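Local coordinates for protein GDP-mannose-dependent alpha-(1-6)-phosphatidylinositol monomannoside mannosyltransferase (Corynebacterium glutamicum, PDB 3OKP) that is a glycosyltransferase of the GT-B fold, modelled here with bound guanosine-5'-diphosphate-alpha-D-mannose, at residues N12-R17 with Y58-W63; S23-F28 with N89-A94. All coordinates share one frame; numbering follows the deposited sequence.

Contact 1: residues N12-R17 with Y58-W63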
loop_
_atom_site.group_PDB
_atom_site.type_symbol
_atom_site.label_atom_id
_atom_site.label_comp_id
_atom_site.label_asym_id
_atom_site.label_seq_id
_atom_site.Cartn_x
_atom_site.Cartn_y
_atom_site.Cartn_z
ATOM N N ASN A 12 12.916 6.475 -10.748
ATOM C CA ASN A 12 12.235 7.660 -11.249
ATOM C C ASN A 12 11.191 8.150 -10.239
ATOM O O ASN A 12 10.605 9.218 -10.408
ATOM C CB ASN A 12 11.567 7.351 -12.593
ATOM C CG ASN A 12 11.011 8.592 -13.274
ATOM O OD1 ASN A 12 11.710 9.589 -13.442
ATOM N ND2 ASN A 12 9.744 8.533 -13.668
ATOM N N ASP A 13 10.971 7.360 -9.190
ATOM C CA ASP A 13 9.910 7.621 -8.219
ATOM C C ASP A 13 10.491 7.916 -6.836
ATOM O O ASP A 13 10.704 7.006 -6.039
ATOM C CB ASP A 13 8.964 6.417 -8.124
ATOM C CG ASP A 13 8.453 5.958 -9.477
ATOM O OD1 ASP A 13 7.812 6.764 -10.190
ATOM O OD2 ASP A 13 8.682 4.777 -9.821
ATOM N N PHE A 14 10.745 9.189 -6.559
ATOM C CA PHE A 14 11.322 9.596 -5.280
ATOM C C PHE A 14 10.688 10.911 -4.832
ATOM O O PHE A 14 10.321 11.730 -5.676
ATOM C CB PHE A 14 12.847 9.734 -5.411
ATOM C CG PHE A 14 13.587 9.698 -4.096
ATOM C CD1 PHE A 14 13.657 8.524 -3.349
ATOM C CD2 PHE A 14 14.233 10.834 -3.616
ATOM C CE1 PHE A 14 14.341 8.487 -2.131
ATOM C CE2 PHE A 14 14.922 10.807 -2.401
ATOM C CZ PHE A 14 14.976 9.630 -1.660
ATOM N N PRO A 15 10.521 11.107 -3.507
ATOM C CA PRO A 15 10.128 12.420 -2.993
ATOM C C PRO A 15 11.064 13.535 -3.491
ATOM O O PRO A 15 12.193 13.239 -3.897
ATOM C CB PRO A 15 10.253 12.251 -1.479
ATOM C CG PRO A 15 10.052 10.807 -1.242
ATOM C CD PRO A 15 10.653 10.113 -2.422
ATOM N N PRO A 16 10.625 14.810 -3.430
ATOM C CA PRO A 16 9.418 15.338 -2.775
ATOM C C PRO A 16 8.084 15.065 -3.487
ATOM O O PRO A 16 7.027 15.341 -2.917
ATOM C CB PRO A 16 9.696 16.842 -2.698
ATOM C CG PRO A 16 10.567 17.115 -3.866
ATOM C CD PRO A 16 11.411 15.884 -4.070
ATOM N N ARG A 17 8.130 14.537 -4.711
ATOM C CA ARG A 17 6.910 14.159 -5.432
ATOM C C ARG A 17 6.080 13.164 -4.615
ATOM O O ARG A 17 6.625 12.236 -4.012
ATOM C CB ARG A 17 7.247 13.582 -6.814
ATOM C CG ARG A 17 6.033 13.333 -7.711
ATOM C CD ARG A 17 6.449 12.873 -9.101
ATOM N NE ARG A 17 5.300 12.453 -9.901
ATOM N N TYR A 58 20.943 10.332 4.450
ATOM C CA TYR A 58 21.615 9.540 3.417
ATOM C C TYR A 58 21.738 10.330 2.108
ATOM O O TYR A 58 20.993 11.287 1.880
ATOM C CB TYR A 58 20.895 8.202 3.191
ATOM C CG TYR A 58 19.441 8.325 2.781
ATOM C CD1 TYR A 58 18.425 8.322 3.739
ATOM C CD2 TYR A 58 19.081 8.430 1.438
ATOM C CE1 TYR A 58 17.089 8.435 3.371
ATOM C CE2 TYR A 58 17.748 8.542 1.058
ATOM C CZ TYR A 58 16.759 8.545 2.026
ATOM O OH TYR A 58 15.441 8.647 1.652
ATOM N N GLU A 59 22.676 9.921 1.260
ATOM C CA GLU A 59 22.996 10.639 0.024
ATOM C C GLU A 59 21.990 10.383 -1.098
ATOM O O GLU A 59 21.613 9.237 -1.365
ATOM C CB GLU A 59 24.411 10.277 -0.448
ATOM C CG GLU A 59 24.848 10.973 -1.743
ATOM C CD GLU A 59 26.221 10.538 -2.225
ATOM O OE1 GLU A 59 26.661 9.418 -1.873
ATOM O OE2 GLU A 59 26.860 11.317 -2.966
ATOM N N VAL A 60 21.565 11.466 -1.748
ATOM C CA VAL A 60 20.752 11.395 -2.962
ATOM C C VAL A 60 21.517 12.067 -4.102
ATOM O O VAL A 60 21.875 13.244 -4.013
ATOM C CB VAL A 60 19.362 12.070 -2.783
ATOM C CG1 VAL A 60 18.540 11.990 -4.074
ATOM C CG2 VAL A 60 18.594 11.434 -1.628
ATOM N N ILE A 61 21.790 11.298 -5.152
ATOM C CA ILE A 61 22.410 11.822 -6.366
ATOM C C ILE A 61 21.308 12.073 -7.391
ATOM O O ILE A 61 20.655 11.136 -7.860
ATOM C CB ILE A 61 23.486 10.858 -6.935
ATOM C CG1 ILE A 61 24.578 10.604 -5.888
ATOM C CG2 ILE A 61 24.081 11.411 -8.237
ATOM C CD1 ILE A 61 25.474 9.408 -6.184
ATOM N N ARG A 62 21.098 13.344 -7.721
ATOM C CA ARG A 62 20.003 13.735 -8.600
ATOM C C ARG A 62 20.394 13.725 -10.078
ATOM O O ARG A 62 21.364 14.370 -10.490
ATOM C CB ARG A 62 19.443 15.103 -8.196
ATOM C CG ARG A 62 18.692 15.120 -6.861
ATOM C CD ARG A 62 17.303 14.500 -6.970
ATOM N NE ARG A 62 16.574 14.571 -5.704
ATOM C CZ ARG A 62 15.303 14.213 -5.541
ATOM N NH1 ARG A 62 14.596 13.750 -6.568
ATOM N NH2 ARG A 62 14.736 14.317 -4.347
ATOM N N TRP A 63 19.628 12.967 -10.858
ATOM C CA TRP A 63 19.739 12.937 -12.311
ATOM C C TRP A 63 18.967 14.149 -12.853
ATOM O O TRP A 63 17.767 14.279 -12.599
ATOM C CB TRP A 63 19.173 11.606 -12.828
ATOM C CG TRP A 63 19.302 11.329 -14.312
ATOM C CD1 TRP A 63 18.281 11.030 -15.172
ATOM C CD2 TRP A 63 20.510 11.285 -15.095
ATOM N NE1 TRP A 63 18.771 10.818 -16.439
ATOM C CE2 TRP A 63 20.133 10.968 -16.422
ATOM C CE3 TRP A 63 21.867 11.489 -14.808
ATOM C CZ2 TRP A 63 21.067 10.853 -17.463
ATOM C CZ3 TRP A 63 22.796 11.378 -15.847
ATOM C CH2 TRP A 63 22.389 11.059 -17.157
HETATM O O HOH W 1 11.927 13.319 -7.106
#

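Contact 2: residues S23-F28 with N89-A94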
loop_
_atom_site.group_PDB
_atom_site.type_symbol
_atom_site.label_atom_id
_atom_site.label_comp_id
_atom_site.label_asym_id
_atom_site.label_seq_id
_atom_site.Cartn_x
_atom_site.Cartn_y
_atom_site.Cartn_z
ATOM N N SER A 23 6.311 6.879 -1.490
ATOM C CA SER A 23 6.119 6.571 -0.069
ATOM C C SER A 23 6.755 5.232 0.308
ATOM O O SER A 23 7.377 5.104 1.365
ATOM C CB SER A 23 4.627 6.568 0.279
ATOM O OG SER A 23 4.063 7.858 0.111
ATOM N N TYR A 24 6.587 4.249 -0.575
ATOM C CA TYR A 24 7.163 2.915 -0.437
ATOM C C TYR A 24 8.681 2.979 -0.250
ATOM O O TYR A 24 9.220 2.406 0.701
ATOM C CB TYR A 24 6.789 2.083 -1.671
ATOM C CG TYR A 24 7.327 0.668 -1.724
ATOM C CD1 TYR A 24 6.561 -0.407 -1.272
ATOM C CD2 TYR A 24 8.581 0.398 -2.274
ATOM C CE1 TYR A 24 7.046 -1.718 -1.343
ATOM C CE2 TYR A 24 9.074 -0.903 -2.348
ATOM C CZ TYR A 24 8.303 -1.953 -1.884
ATOM O OH TYR A 24 8.797 -3.238 -1.956
ATOM N N LEU A 25 9.359 3.695 -1.146
ATOM C CA LEU A 25 10.820 3.789 -1.112
ATOM C C LEU A 25 11.328 4.634 0.055
ATOM O O LEU A 25 12.240 4.215 0.767
ATOM C CB LEU A 25 11.376 4.294 -2.450
ATOM C CG LEU A 25 11.213 3.358 -3.657
ATOM C CD1 LEU A 25 11.781 4.005 -4.905
ATOM C CD2 LEU A 25 11.867 1.999 -3.420
ATOM N N ARG A 26 10.723 5.804 0.263
ATOM C CA ARG A 26 11.044 6.652 1.418
ATOM C C ARG A 26 11.033 5.855 2.731
ATOM O O ARG A 26 11.988 5.917 3.510
ATOM C CB ARG A 26 10.072 7.839 1.496
ATOM C CG ARG A 26 10.173 8.694 2.767
ATOM C CD ARG A 26 8.893 9.496 2.985
ATOM N NE ARG A 26 7.768 8.631 3.347
ATOM C CZ ARG A 26 6.491 8.894 3.083
ATOM N NH1 ARG A 26 6.148 10.006 2.440
ATOM N NH2 ARG A 26 5.551 8.037 3.455
ATOM N N ASP A 27 9.965 5.094 2.960
ATOM C CA ASP A 27 9.793 4.383 4.227
ATOM C C ASP A 27 10.663 3.129 4.355
ATOM O O ASP A 27 11.135 2.819 5.448
ATOM C CB ASP A 27 8.317 4.069 4.485
ATOM C CG ASP A 27 7.471 5.323 4.665
ATOM O OD1 ASP A 27 8.025 6.390 5.006
ATOM O OD2 ASP A 27 6.241 5.240 4.464
ATOM N N PHE A 28 10.886 2.419 3.251
ATOM C CA PHE A 28 11.810 1.279 3.263
ATOM C C PHE A 28 13.269 1.698 3.463
ATOM O O PHE A 28 13.999 1.057 4.226
ATOM C CB PHE A 28 11.662 0.406 2.010
ATOM C CG PHE A 28 10.770 -0.786 2.210
ATOM C CD1 PHE A 28 11.128 -1.795 3.103
ATOM C CD2 PHE A 28 9.579 -0.908 1.505
ATOM C CE1 PHE A 28 10.307 -2.900 3.301
ATOM C CE2 PHE A 28 8.749 -2.011 1.695
ATOM C CZ PHE A 28 9.114 -3.010 2.594
ATOM N N ASN A 89 24.892 -3.774 -3.901
ATOM C CA ASN A 89 23.531 -4.038 -4.375
ATOM C C ASN A 89 23.000 -2.895 -5.219
ATOM O O ASN A 89 23.167 -1.730 -4.868
ATOM C CB ASN A 89 22.557 -4.239 -3.204
ATOM C CG ASN A 89 23.054 -5.234 -2.178
ATOM O OD1 ASN A 89 23.404 -6.369 -2.502
ATOM N ND2 ASN A 89 23.060 -4.816 -0.918
ATOM N N VAL A 90 22.343 -3.236 -6.322
ATOM C CA VAL A 90 21.599 -2.256 -7.106
ATOM C C VAL A 90 20.115 -2.603 -7.024
ATOM O O VAL A 90 19.693 -3.690 -7.437
ATOM C CB VAL A 90 22.085 -2.192 -8.577
ATOM C CG1 VAL A 90 21.201 -1.261 -9.411
ATOM C CG2 VAL A 90 23.527 -1.726 -8.632
ATOM N N TRP A 91 19.341 -1.680 -6.466
ATOM C CA TRP A 91 17.920 -1.886 -6.244
ATOM C C TRP A 91 17.099 -0.935 -7.110
ATOM O O TRP A 91 17.087 0.275 -6.881
ATOM C CB TRP A 91 17.590 -1.711 -4.752
ATOM C CG TRP A 91 16.141 -1.893 -4.370
ATOM C CD1 TRP A 91 15.176 -2.572 -5.066
ATOM C CD2 TRP A 91 15.509 -1.423 -3.171
ATOM N NE1 TRP A 91 13.982 -2.530 -4.386
ATOM C CE2 TRP A 91 14.157 -1.837 -3.218
ATOM C CE3 TRP A 91 15.951 -0.684 -2.063
ATOM C CZ2 TRP A 91 13.242 -1.536 -2.202
ATOM C CZ3 TRP A 91 15.040 -0.385 -1.050
ATOM C CH2 TRP A 91 13.700 -0.812 -1.129
ATOM N N PHE A 92 16.435 -1.494 -8.118
ATOM C CA PHE A 92 15.489 -0.736 -8.927
ATOM C C PHE A 92 14.159 -0.690 -8.183
ATOM O O PHE A 92 13.471 -1.710 -8.052
ATOM C CB PHE A 92 15.331 -1.353 -10.322
ATOM C CG PHE A 92 16.603 -1.361 -11.129
ATOM C CD1 PHE A 92 17.004 -0.230 -11.836
ATOM C CD2 PHE A 92 17.405 -2.498 -11.177
ATOM C CE1 PHE A 92 18.186 -0.231 -12.577
ATOM C CE2 PHE A 92 18.585 -2.508 -11.915
ATOM C CZ PHE A 92 18.977 -1.371 -12.616
ATOM N N GLY A 93 13.820 0.500 -7.684
ATOM C CA GLY A 93 12.622 0.710 -6.868
ATOM C C GLY A 93 11.338 0.293 -7.555
ATOM O O GLY A 93 10.375 -0.113 -6.900
ATOM N N ALA A 94 11.330 0.414 -8.879
ATOM C CA ALA A 94 10.250 -0.092 -9.712
ATOM C C ALA A 94 10.891 -0.836 -10.875
ATOM O O ALA A 94 11.785 -0.309 -11.539
ATOM C CB ALA A 94 9.366 1.048 -10.205
#

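Contact 1: residues N12-R17 with Y58-W63
F14 and R62 carry this contact, with Y58 and V60 filling in beside the phenyl ring. The F14 side chain leaves its loop with CB pointing toward strand 59-63, and CG lies anti to the backbone N (chi1 -161°). Past CG the two ring edges have different neighbours. On one edge, CD2 meets the guanidinium of R62, 3.6 Å from R62 NH2. That nitrogen sits near the phenyl plane, at the rim. The planes of the phenyl ring and the guanidinium are 67° apart, and the nitrogen comes in at the edge. Next along the edge, F14 CE2 packs against V60 CG2 at 3.8 Å. At the far end, F14 CZ meets Y58 OH at 3.5 Å, and the two side chains approach tip to tip. On the other edge, F14 CE1 also lies near Y58 OH. One face of the phenyl ring carries P15 CD from its own loop.

The loop follows strand 7-11 and leads into helix 20-29. Strand 59-63 is the outermost strand on its side of the seven-stranded parallel sheet, which belongs to the N-terminal Rossmann-like domain of a GT-B fold.

R62 supplies the polar part. Its chain bends at chi2. R62 NH2 donates to P15 O over 2.8 Å, on a lone pair of the carbonyl and nearly straight at 168°. This acceptor is the carbonyl oxygen of the cis peptide bond between P15 and P16, and P16 CD lies 3.7 Å from the same R62 NH2. R62 NH1 donates to a water at 2.8 Å, and the water donates to F14 O. Elsewhere, R62 NE forms a salt bridge with D53, and R62 NH1 also bonds S42 O.

Contact 2: residues S23-F28 with N89-A94
L25 and G93 bring the two backbones to 6.8 Å between their CA atoms, while helix 23-28 and strand 89-92 run roughly antiparallel (149°). The axes of these two segments are 12.4 Å apart. The side chain of W91 spans much of that gap. Its CG is anti to the backbone N (chi1 180°), and the indole reaches the helix with its six-membered ring. L25 CD2 lies over one face of the indole, offset toward the rim and 4.0 Å from W91 CZ2. The two side chains slide past each other in opposite directions. F28 instead meets the indole at its edge, with F28 CB 3.9 Å from W91 CH2. Y24 closes in obliquely, its CE2 4.2 Å from W91 CZ2.

This is helix-on-sheet packing in a Rossmann-like domain. Helix 20-29 follows the first strand, 7-11, and strand 89-92 lies next to that strand in the parallel sheet.

G93 lies just past the strand end, where the chain turns into a loop. Both methyls of L25 rest against its backbone: G93 CA is 3.9 Å from L25 CD1 and 3.8 Å from L25 CD2. The polar ends around this apolar patch have partners outside it. Y24 OH is hydrogen-bonded to L168 O, and W91 NE1 to S116 OG. Helix 365-377 adds L372, which touches both F28 and W91.

In the fold
Contacts 1 and 2 have centres 10 Å apart and reach the same parallel sheet. Both start from the segment that follows strand 7-11: contact 1 uses the loop 12-17, and contact 2 the helix that comes next. Contact 1 ties that loop to the outer strand 59-63, while contact 2 packs the helix on strand 89-92, the neighbour of strand 7-11 on the side away from strand 59-63. Their segments alternate along the chain. They also touch directly: D13 O is 3.4 Å from L25 CD1, and P15 CG is 4.0 Å from R26 CB. The Y24 side chain of contact 2 lies about 10 Å from the bound guanosine-5'-diphosphate-alpha-D-mannose, whose pocket residues fall between 205 and 298.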